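PDB 5CDD: structural polyprotein, VP3 from Israeli acute paralysis virus, which probably serves as a structural capsid protein, the VP3 part of a longer polyprotein, and helps build the shell of this honeybee virus. Local coordinates for residues 131-136 with 205-210; 136-141 with 261-266; 160-165 with 235-240. One frame throughout, in Å; residues are numbered along the deposited sequence.

Contact 1. Residues 131-136 with 205-210; sequences SYWRAT and VPFVSN
Phe207 and Trp133 meet through the settings of their first torsions. In Phe207, CG stands anti to the backbone N (chi1 -171°), and CB already points toward 131-136. In Trp133, CG lies between the backbone N and the carbonyl carbon (chi1 65°), and the far end of the indole comes nearer to 205-210. The two rings form an offset edge-to-face pair. The edge of Phe207 is turned to a face of the Trp133 six-membered ring, with centroids 5.4 Å apart and planes at 83°. Phe207 CD1 lies 3.8 Å from Trp133 CZ3. Arg134 covers one face of the Phe207 ring. Its chain is extended from CG to NE and crosses Phe207 at about a right angle. Arg134 CG makes a CH-pi contact 3.8 Å from the Phe207 ring centroid. Phe207 CD2 lies over one face of the guanidinium, whose plane is inclined to the ring rather than stacked on it. Arg134 NH1 is hydrogen-bonded to Met212 O, just beyond 205-210. Phe207 CB lies 3.5 Å from Ala135 O, and Thr136 CA makes a CH...O contact of 3.5 Å with Val205 O. Phe207 belongs to the loop between strands 202-205 and 214-215, which both pair with strand 132-144. Leu214 touches Trp133 and Phe207, and Val205 packs on Phe157 of strand 150-159 in the other sheet.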
loop_
_atom_site.group_PDB
_atom_site.type_symbol
_atom_site.label_atom_id
_atom_site.label_comp_id
_atom_site.label_asym_id
_atom_site.label_seq_id
_atom_site.Cartn_x
_atom_site.Cartn_y
_atom_site.Cartn_z
ATOM N N SER B 131 -42.567 -11.237 -8.162
ATOM C CA SER B 131 -43.772 -10.577 -7.677
ATOM C C SER B 131 -44.374 -9.581 -8.661
ATOM O O SER B 131 -45.590 -9.553 -8.848
ATOM C CB SER B 131 -43.483 -9.876 -6.351
ATOM O OG SER B 131 -43.148 -10.819 -5.349
ATOM N N TYR B 132 -43.534 -8.760 -9.284
ATOM C CA TYR B 132 -44.022 -7.776 -10.244
ATOM C C TYR B 132 -43.211 -7.834 -11.528
ATOM O O TYR B 132 -42.055 -8.258 -11.525
ATOM C CB TYR B 132 -43.941 -6.362 -9.662
ATOM C CG TYR B 132 -44.416 -6.252 -8.232
ATOM C CD1 TYR B 132 -43.511 -6.304 -7.173
ATOM C CD2 TYR B 132 -45.770 -6.112 -7.934
ATOM C CE1 TYR B 132 -43.942 -6.215 -5.852
ATOM C CE2 TYR B 132 -46.212 -6.025 -6.615
ATOM C CZ TYR B 132 -45.292 -6.077 -5.580
ATOM O OH TYR B 132 -45.717 -5.994 -4.274
ATOM N N TRP B 133 -43.821 -7.398 -12.626
ATOM C CA TRP B 133 -43.160 -7.407 -13.924
ATOM C C TRP B 133 -43.354 -6.103 -14.684
ATOM O O TRP B 133 -44.127 -5.232 -14.283
ATOM C CB TRP B 133 -43.696 -8.551 -14.787
ATOM C CG TRP B 133 -45.145 -8.387 -15.149
ATOM C CD1 TRP B 133 -46.223 -8.734 -14.389
ATOM C CD2 TRP B 133 -45.670 -7.788 -16.342
ATOM N NE1 TRP B 133 -47.388 -8.389 -15.032
ATOM C CE2 TRP B 133 -47.078 -7.806 -16.232
ATOM C CE3 TRP B 133 -45.087 -7.237 -17.491
ATOM C CZ2 TRP B 133 -47.914 -7.292 -17.230
ATOM C CZ3 TRP B 133 -45.919 -6.725 -18.484
ATOM C CH2 TRP B 133 -47.318 -6.758 -18.345
ATOM N N ARG B 134 -42.645 -5.996 -15.802
ATOM C CA ARG B 134 -42.702 -4.838 -16.683
ATOM C C ARG B 134 -42.035 -5.280 -17.978
ATOM O O ARG B 134 -40.879 -5.702 -17.967
ATOM C CB ARG B 134 -41.931 -3.665 -16.077
ATOM C CG ARG B 134 -41.949 -2.414 -16.932
ATOM C CD ARG B 134 -40.971 -1.378 -16.413
ATOM N NE ARG B 134 -40.962 -0.180 -17.247
ATOM C CZ ARG B 134 -41.893 0.767 -17.212
ATOM N NH1 ARG B 134 -42.914 0.663 -16.374
ATOM N NH2 ARG B 134 -41.808 1.816 -18.018
ATOM N N ALA B 135 -42.759 -5.203 -19.090
ATOM C CA ALA B 135 -42.190 -5.624 -20.362
ATOM C C ALA B 135 -43.038 -5.259 -21.571
ATOM O O ALA B 135 -44.173 -4.799 -21.445
ATOM C CB ALA B 135 -41.953 -7.131 -20.340
ATOM N N THR B 136 -42.456 -5.462 -22.748
ATOM C CA THR B 136 -43.131 -5.199 -24.008
ATOM C C THR B 136 -43.655 -6.546 -24.481
ATOM O O THR B 136 -42.877 -7.437 -24.818
ATOM C CB THR B 136 -42.157 -4.637 -25.061
ATOM O OG1 THR B 136 -41.686 -3.351 -24.639
ATOM C CG2 THR B 136 -42.847 -4.502 -26.406
ATOM N N VAL B 205 -46.678 -4.627 -28.057
ATOM C CA VAL B 205 -47.335 -3.673 -27.176
ATOM C C VAL B 205 -46.446 -3.266 -26.000
ATOM O O VAL B 205 -46.266 -4.028 -25.050
ATOM C CB VAL B 205 -48.657 -4.252 -26.621
ATOM C CG1 VAL B 205 -49.408 -3.183 -25.839
ATOM C CG2 VAL B 205 -49.512 -4.780 -27.760
ATOM N N PRO B 206 -45.864 -2.058 -26.060
ATOM C CA PRO B 206 -44.998 -1.563 -24.986
ATOM C C PRO B 206 -45.755 -1.487 -23.661
ATOM O O PRO B 206 -46.985 -1.487 -23.639
ATOM C CB PRO B 206 -44.582 -0.186 -25.490
ATOM C CG PRO B 206 -44.538 -0.383 -26.971
ATOM C CD PRO B 206 -45.809 -1.159 -27.227
ATOM N N PHE B 207 -45.018 -1.418 -22.560
ATOM C CA PHE B 207 -45.638 -1.353 -21.244
ATOM C C PHE B 207 -46.305 -0.003 -21.005
ATOM O O PHE B 207 -45.644 1.037 -21.009
ATOM C CB PHE B 207 -44.588 -1.596 -20.159
ATOM C CG PHE B 207 -45.165 -1.771 -18.781
ATOM C CD1 PHE B 207 -45.746 -2.978 -18.404
ATOM C CD2 PHE B 207 -45.126 -0.731 -17.860
ATOM C CE1 PHE B 207 -46.278 -3.147 -17.126
ATOM C CE2 PHE B 207 -45.654 -0.888 -16.580
ATOM C CZ PHE B 207 -46.230 -2.100 -16.213
ATOM N N VAL B 208 -47.620 -0.022 -20.807
ATOM C CA VAL B 208 -48.370 1.199 -20.534
ATOM C C VAL B 208 -49.286 0.977 -19.338
ATOM O O VAL B 208 -50.146 0.095 -19.353
ATOM C CB VAL B 208 -49.219 1.644 -21.747
ATOM C CG1 VAL B 208 -48.304 2.063 -22.887
ATOM C CG2 VAL B 208 -50.146 0.517 -22.187
ATOM N N SER B 209 -49.085 1.779 -18.298
ATOM C CA SER B 209 -49.878 1.669 -17.084
ATOM C C SER B 209 -49.579 2.856 -16.177
ATOM O O SER B 209 -48.604 3.574 -16.389
ATOM C CB SER B 209 -49.536 0.361 -16.363
ATOM O OG SER B 209 -50.313 0.193 -15.193
ATOM N N ASN B 210 -50.429 3.070 -15.177
ATOM C CA ASN B 210 -50.226 4.163 -14.237
ATOM C C ASN B 210 -49.424 3.614 -13.062
ATOM O O ASN B 210 -49.303 4.243 -12.011
ATOM C CB ASN B 210 -51.573 4.729 -13.771
ATOM C CG ASN B 210 -52.435 3.695 -13.089
ATOM O OD1 ASN B 210 -52.537 2.557 -13.544
ATOM N ND2 ASN B 210 -53.076 4.089 -11.996
#

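Contact 2. Residues 136-141 with 261-266; sequences TMCYRI and WKWAED
Arg140 pairs with Trp261, Cys138 with Trp263 and Thr136 with Glu265 in antiparallel hydrogen-bonded pairs. Each pair has two backbone N-H...O bonds, such as Cys138 N to Trp263 O at 2.8 Å. One side-chain bond crosses as well: Thr136 OG1 donates to Asp266 OD2 over 3.2 Å, on its anti lone pair. Cation-pi stacking follows at Arg140, where CG is anti to the backbone N (chi1 -178°). Its guanidinium lies flat on Trp261, with CZ 3.8 Å from the centroid of the five-membered ring and planes at 27°. Arg140 NH1 salt-bridges Glu200 of the same chain, and NH2 Glu123 of a neighbouring subunit. In a CH-pi contact, Cys138 CB sits over the face of Trp263, 3.5 Å from the five-membered ring centroid. Trp263 NE1 gives a weak bond to Glu265 OE2, while Glu265 OE1 forms a salt bridge with Arg204. On the face with Met137, Tyr139, Lys262 and Ala264, Tyr139 CE1 lies 3.6 Å from Lys262 CG, and Met137 SD makes an apolar contact with Ala264 CB at 3.9 Å. Lys262 NZ forms a salt bridge with Glu124. Strands 64-72, 255-265, 132-144 and 202-205 follow the B-I-D-G order of the viral jelly roll.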
loop_
_atom_site.group_PDB
_atom_site.type_symbol
_atom_site.label_atom_id
_atom_site.label_comp_id
_atom_site.label_asym_id
_atom_site.label_seq_id
_atom_site.Cartn_x
_atom_site.Cartn_y
_atom_site.Cartn_z
ATOM N N THR B 136 -42.456 -5.462 -22.748
ATOM C CA THR B 136 -43.131 -5.199 -24.008
ATOM C C THR B 136 -43.655 -6.546 -24.481
ATOM O O THR B 136 -42.877 -7.437 -24.818
ATOM C CB THR B 136 -42.157 -4.637 -25.061
ATOM O OG1 THR B 136 -41.686 -3.351 -24.639
ATOM C CG2 THR B 136 -42.847 -4.502 -26.406
ATOM N N MET B 137 -44.974 -6.701 -24.487
ATOM C CA MET B 137 -45.583 -7.953 -24.905
ATOM C C MET B 137 -45.670 -8.069 -26.416
ATOM O O MET B 137 -46.138 -7.154 -27.095
ATOM C CB MET B 137 -46.974 -8.090 -24.290
ATOM C CG MET B 137 -46.965 -8.089 -22.771
ATOM S SD MET B 137 -45.724 -9.218 -22.101
ATOM C CE MET B 137 -46.350 -10.797 -22.672
ATOM N N CYS B 138 -45.214 -9.202 -26.939
ATOM C CA CYS B 138 -45.233 -9.436 -28.375
ATOM C C CYS B 138 -46.150 -10.594 -28.734
ATOM O O CYS B 138 -46.157 -11.631 -28.068
ATOM C CB CYS B 138 -43.820 -9.718 -28.875
ATOM S SG CYS B 138 -42.667 -8.375 -28.546
ATOM N N TYR B 139 -46.922 -10.402 -29.799
ATOM C CA TYR B 139 -47.864 -11.409 -30.263
ATOM C C TYR B 139 -47.789 -11.536 -31.780
ATOM O O TYR B 139 -47.780 -10.531 -32.489
ATOM C CB TYR B 139 -49.287 -11.004 -29.859
ATOM C CG TYR B 139 -49.469 -10.795 -28.373
ATOM C CD1 TYR B 139 -49.646 -11.877 -27.514
ATOM C CD2 TYR B 139 -49.439 -9.513 -27.819
ATOM C CE1 TYR B 139 -49.791 -11.694 -26.141
ATOM C CE2 TYR B 139 -49.581 -9.317 -26.442
ATOM C CZ TYR B 139 -49.756 -10.414 -25.610
ATOM O OH TYR B 139 -49.889 -10.236 -24.249
ATOM N N ARG B 140 -47.715 -12.768 -32.273
ATOM C CA ARG B 140 -47.682 -13.002 -33.711
ATOM C C ARG B 140 -48.966 -13.721 -34.084
ATOM O O ARG B 140 -49.257 -14.793 -33.561
ATOM C CB ARG B 140 -46.472 -13.850 -34.105
ATOM C CG ARG B 140 -46.356 -14.102 -35.602
ATOM C CD ARG B 140 -44.932 -14.504 -35.983
ATOM N NE ARG B 140 -44.509 -15.753 -35.356
ATOM C CZ ARG B 140 -44.744 -16.966 -35.845
ATOM N NH1 ARG B 140 -45.400 -17.106 -36.983
ATOM N NH2 ARG B 140 -44.323 -18.036 -35.189
ATOM N N ILE B 141 -49.733 -13.117 -34.986
ATOM C CA ILE B 141 -51.003 -13.678 -35.420
ATOM C C ILE B 141 -50.909 -14.193 -36.851
ATOM O O ILE B 141 -50.729 -13.424 -37.799
ATOM C CB ILE B 141 -52.107 -12.619 -35.314
ATOM C CG1 ILE B 141 -52.140 -12.072 -33.883
ATOM C CG2 ILE B 141 -53.451 -13.221 -35.702
ATOM C CD1 ILE B 141 -53.086 -10.909 -33.690
ATOM N N TRP B 261 -49.057 -16.522 -31.256
ATOM C CA TRP B 261 -47.829 -16.785 -30.514
ATOM C C TRP B 261 -47.618 -15.676 -29.491
ATOM O O TRP B 261 -48.004 -14.531 -29.723
ATOM C CB TRP B 261 -46.627 -16.841 -31.457
ATOM C CG TRP B 261 -46.677 -17.961 -32.451
ATOM C CD1 TRP B 261 -47.497 -18.060 -33.539
ATOM C CD2 TRP B 261 -45.867 -19.143 -32.450
ATOM N NE1 TRP B 261 -47.246 -19.230 -34.218
ATOM C CE2 TRP B 261 -46.250 -19.913 -33.571
ATOM C CE3 TRP B 261 -44.853 -19.626 -31.611
ATOM C CZ2 TRP B 261 -45.654 -21.142 -33.874
ATOM C CZ3 TRP B 261 -44.260 -20.849 -31.914
ATOM C CH2 TRP B 261 -44.664 -21.592 -33.036
ATOM N N LYS B 262 -46.999 -16.016 -28.364
ATOM C CA LYS B 262 -46.754 -15.038 -27.311
ATOM C C LYS B 262 -45.337 -15.101 -26.746
ATOM O O LYS B 262 -44.770 -16.181 -26.573
ATOM C CB LYS B 262 -47.762 -15.240 -26.174
ATOM C CG LYS B 262 -47.550 -14.325 -24.978
ATOM C CD LYS B 262 -48.539 -14.625 -23.862
ATOM C CE LYS B 262 -48.308 -13.716 -22.664
ATOM N NZ LYS B 262 -49.303 -13.937 -21.579
ATOM N N TRP B 263 -44.775 -13.930 -26.464
ATOM C CA TRP B 263 -43.438 -13.821 -25.887
ATOM C C TRP B 263 -43.230 -12.371 -25.452
ATOM O O TRP B 263 -44.019 -11.497 -25.810
ATOM C CB TRP B 263 -42.369 -14.270 -26.895
ATOM C CG TRP B 263 -42.047 -13.292 -27.984
ATOM C CD1 TRP B 263 -41.123 -12.286 -27.936
ATOM C CD2 TRP B 263 -42.646 -13.225 -29.284
ATOM N NE1 TRP B 263 -41.108 -11.598 -29.126
ATOM C CE2 TRP B 263 -42.034 -12.152 -29.971
ATOM C CE3 TRP B 263 -43.642 -13.966 -29.935
ATOM C CZ2 TRP B 263 -42.386 -11.801 -31.281
ATOM C CZ3 TRP B 263 -43.991 -13.616 -31.240
ATOM C CH2 TRP B 263 -43.363 -12.543 -31.895
ATOM N N ALA B 264 -42.185 -12.117 -24.671
ATOM C CA ALA B 264 -41.925 -10.764 -24.183
ATOM C C ALA B 264 -40.535 -10.229 -24.510
ATOM O O ALA B 264 -39.607 -10.988 -24.788
ATOM C CB ALA B 264 -42.153 -10.713 -22.676
ATOM N N GLU B 265 -40.407 -8.906 -24.468
ATOM C CA GLU B 265 -39.138 -8.240 -24.740
ATOM C C GLU B 265 -38.997 -7.071 -23.774
ATOM O O GLU B 265 -39.985 -6.620 -23.197
ATOM C CB GLU B 265 -39.099 -7.730 -26.179
ATOM C CG GLU B 265 -39.533 -8.763 -27.202
ATOM C CD GLU B 265 -39.298 -8.309 -28.628
ATOM O OE1 GLU B 265 -39.508 -7.112 -28.917
ATOM O OE2 GLU B 265 -38.915 -9.155 -29.465
ATOM N N ASP B 266 -37.772 -6.581 -23.604
ATOM C CA ASP B 266 -37.507 -5.476 -22.690
ATOM C C ASP B 266 -38.087 -5.860 -21.333
ATOM O O ASP B 266 -38.763 -5.065 -20.679
ATOM C CB ASP B 266 -38.163 -4.194 -23.201
ATOM C CG ASP B 266 -37.716 -3.833 -24.603
ATOM O OD1 ASP B 266 -36.489 -3.764 -24.834
ATOM O OD2 ASP B 266 -38.592 -3.619 -25.474
#

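Contact 3. Residues 160-165 with 235-240; sequences GVIPVK and SGFLCI
Phe237 has the most surface buried in this contact, and its main partner is Ile162. Phe237 CG lies between its backbone N and carbonyl carbon (chi1 67°), with CB directed toward 160-165. The two side chains slide past each other in opposite directions. Ile162 CG1 lies 3.7 Å from Phe237 CD2, and Ile162 CG2 touches the same ring atom. The Ile162 CD1 methyl reaches beyond the ring toward Phe237 CB and lies 3.4 Å from Gly236 O. Pro163 crosses Phe237 at about a right angle, its CD 3.7 Å from Phe237 CE2. At the ring edge, near the ring plane, Val161 O approaches Phe237 CE2 at 3.8 Å. That oxygen is hydrogen-bonded to Arg196 of a neighbouring subunit. Gly160 carries the polar part. Its N donates to Ser235 O over 2.9 Å. The N-H points almost straight at the oxygen (171°), but the donor stands 50° out of the carbonyl plane. In return, Gly236 CA makes a CH...O contact of 3.5 Å with Gly160 O. Both glycines have backbone angles that would press a CB against the preceding carbonyl oxygen, so the absence of a side chain suits each of them. Between these segments the contact is therefore held by one backbone hydrogen bond and by apolar packing around Phe237, with no salt bridge across it.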
loop_
_atom_site.group_PDB
_atom_site.type_symbol
_atom_site.label_atom_id
_atom_site.label_comp_id
_atom_site.label_asym_id
_atom_site.label_seq_id
_atom_site.Cartn_x
_atom_site.Cartn_y
_atom_site.Cartn_z
ATOM N N GLY B 160 -56.667 -0.750 -19.727
ATOM C CA GLY B 160 -57.593 -0.771 -18.610
ATOM C C GLY B 160 -58.159 -2.138 -18.288
ATOM O O GLY B 160 -57.659 -3.158 -18.759
ATOM N N VAL B 161 -59.213 -2.150 -17.476
ATOM C CA VAL B 161 -59.861 -3.388 -17.066
ATOM C C VAL B 161 -60.392 -4.161 -18.266
ATOM O O VAL B 161 -60.755 -3.577 -19.287
ATOM C CB VAL B 161 -61.036 -3.111 -16.104
ATOM C CG1 VAL B 161 -61.562 -4.418 -15.533
ATOM C CG2 VAL B 161 -60.587 -2.184 -14.990
ATOM N N ILE B 162 -60.435 -5.480 -18.132
ATOM C CA ILE B 162 -60.918 -6.347 -19.197
ATOM C C ILE B 162 -62.329 -6.835 -18.878
ATOM O O ILE B 162 -62.557 -7.446 -17.833
ATOM C CB ILE B 162 -60.003 -7.578 -19.353
ATOM C CG1 ILE B 162 -58.549 -7.129 -19.503
ATOM C CG2 ILE B 162 -60.432 -8.398 -20.560
ATOM C CD1 ILE B 162 -57.556 -8.271 -19.511
ATOM N N PRO B 163 -63.298 -6.561 -19.768
ATOM C CA PRO B 163 -64.677 -7.005 -19.532
ATOM C C PRO B 163 -64.681 -8.525 -19.405
ATOM O O PRO B 163 -64.387 -9.230 -20.370
ATOM C CB PRO B 163 -65.408 -6.530 -20.784
ATOM C CG PRO B 163 -64.650 -5.297 -21.166
ATOM C CD PRO B 163 -63.217 -5.738 -20.987
ATOM N N VAL B 164 -65.007 -9.033 -18.222
ATOM C CA VAL B 164 -65.001 -10.475 -18.015
ATOM C C VAL B 164 -66.281 -11.057 -17.436
ATOM O O VAL B 164 -67.163 -10.334 -16.970
ATOM C CB VAL B 164 -63.833 -10.896 -17.093
ATOM C CG1 VAL B 164 -62.503 -10.524 -17.731
ATOM C CG2 VAL B 164 -63.977 -10.230 -15.734
ATOM N N LYS B 165 -66.364 -12.383 -17.484
ATOM C CA LYS B 165 -67.497 -13.132 -16.957
ATOM C C LYS B 165 -66.923 -14.175 -16.005
ATOM O O LYS B 165 -66.681 -15.317 -16.395
ATOM C CB LYS B 165 -68.257 -13.835 -18.087
ATOM C CG LYS B 165 -68.940 -12.903 -19.073
ATOM C CD LYS B 165 -69.570 -13.689 -20.221
ATOM C CE LYS B 165 -70.151 -12.763 -21.289
ATOM N NZ LYS B 165 -70.605 -13.506 -22.502
ATOM N N SER B 235 -53.034 -4.686 -17.439
ATOM C CA SER B 235 -52.969 -3.357 -18.069
ATOM C C SER B 235 -53.852 -3.152 -19.299
ATOM O O SER B 235 -54.042 -2.018 -19.740
ATOM C CB SER B 235 -51.530 -3.010 -18.477
ATOM O OG SER B 235 -51.260 -3.438 -19.808
ATOM N N GLY B 236 -54.372 -4.233 -19.867
ATOM C CA GLY B 236 -55.217 -4.087 -21.038
ATOM C C GLY B 236 -55.471 -5.393 -21.756
ATOM O O GLY B 236 -55.266 -6.467 -21.190
ATOM N N PHE B 237 -55.909 -5.309 -23.008
ATOM C CA PHE B 237 -56.192 -6.507 -23.783
ATOM C C PHE B 237 -56.244 -6.246 -25.283
ATOM O O PHE B 237 -56.413 -5.110 -25.729
ATOM C CB PHE B 237 -57.524 -7.115 -23.323
ATOM C CG PHE B 237 -58.729 -6.260 -23.628
ATOM C CD1 PHE B 237 -59.365 -6.341 -24.866
ATOM C CD2 PHE B 237 -59.227 -5.368 -22.681
ATOM C CE1 PHE B 237 -60.477 -5.547 -25.156
ATOM C CE2 PHE B 237 -60.340 -4.569 -22.962
ATOM C CZ PHE B 237 -60.965 -4.661 -24.201
ATOM N N LEU B 238 -56.078 -7.316 -26.053
ATOM C CA LEU B 238 -56.137 -7.244 -27.506
ATOM C C LEU B 238 -57.450 -7.888 -27.911
ATOM O O LEU B 238 -57.939 -8.785 -27.229
ATOM C CB LEU B 238 -54.985 -8.019 -28.143
ATOM C CG LEU B 238 -53.580 -7.434 -28.082
ATOM C CD1 LEU B 238 -52.602 -8.407 -28.693
ATOM C CD2 LEU B 238 -53.527 -6.128 -28.837
ATOM N N CYS B 239 -58.014 -7.440 -29.023
ATOM C CA CYS B 239 -59.275 -7.992 -29.487
ATOM C C CYS B 239 -59.214 -8.273 -30.982
ATOM O O CYS B 239 -58.880 -7.391 -31.775
ATOM C CB CYS B 239 -60.408 -7.015 -29.172
ATOM S SG CYS B 239 -62.052 -7.710 -29.364
ATOM N N ILE B 240 -59.535 -9.508 -31.358
ATOM C CA ILE B 240 -59.514 -9.917 -32.757
ATOM C C ILE B 240 -60.936 -10.032 -33.314
ATOM O O ILE B 240 -61.652 -10.993 -33.027
ATOM C CB ILE B 240 -58.791 -11.272 -32.918
ATOM C CG1 ILE B 240 -57.410 -11.198 -32.263
ATOM C CG2 ILE B 240 -58.649 -11.616 -34.393
ATOM C CD1 ILE B 240 -56.642 -12.501 -32.291
#

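Of the contact segments, those on strand 132-144 come first from the N terminus. They supply one side of contacts 1 and 2, which share Thr136. Segment 160-165 comes next, after strand 150-159. Contact 1 then closes a loop of 68 residues when 205-210 returns to 131-136. Contact 3 closes when 235-240 meets 160-165. Contact 2 closes last and spans the longest loop, when 261-266 pairs with 136-141. Contact 1 crosses both other contacts, and contact 3 nests inside the loop of contact 2. Contacts 1 and 2 lie at one sheet, while contact 3 lies at the start of strand 236-247 in the other. Tyr139 on Leu238 and Ile141 on Ile240 join the two sheets.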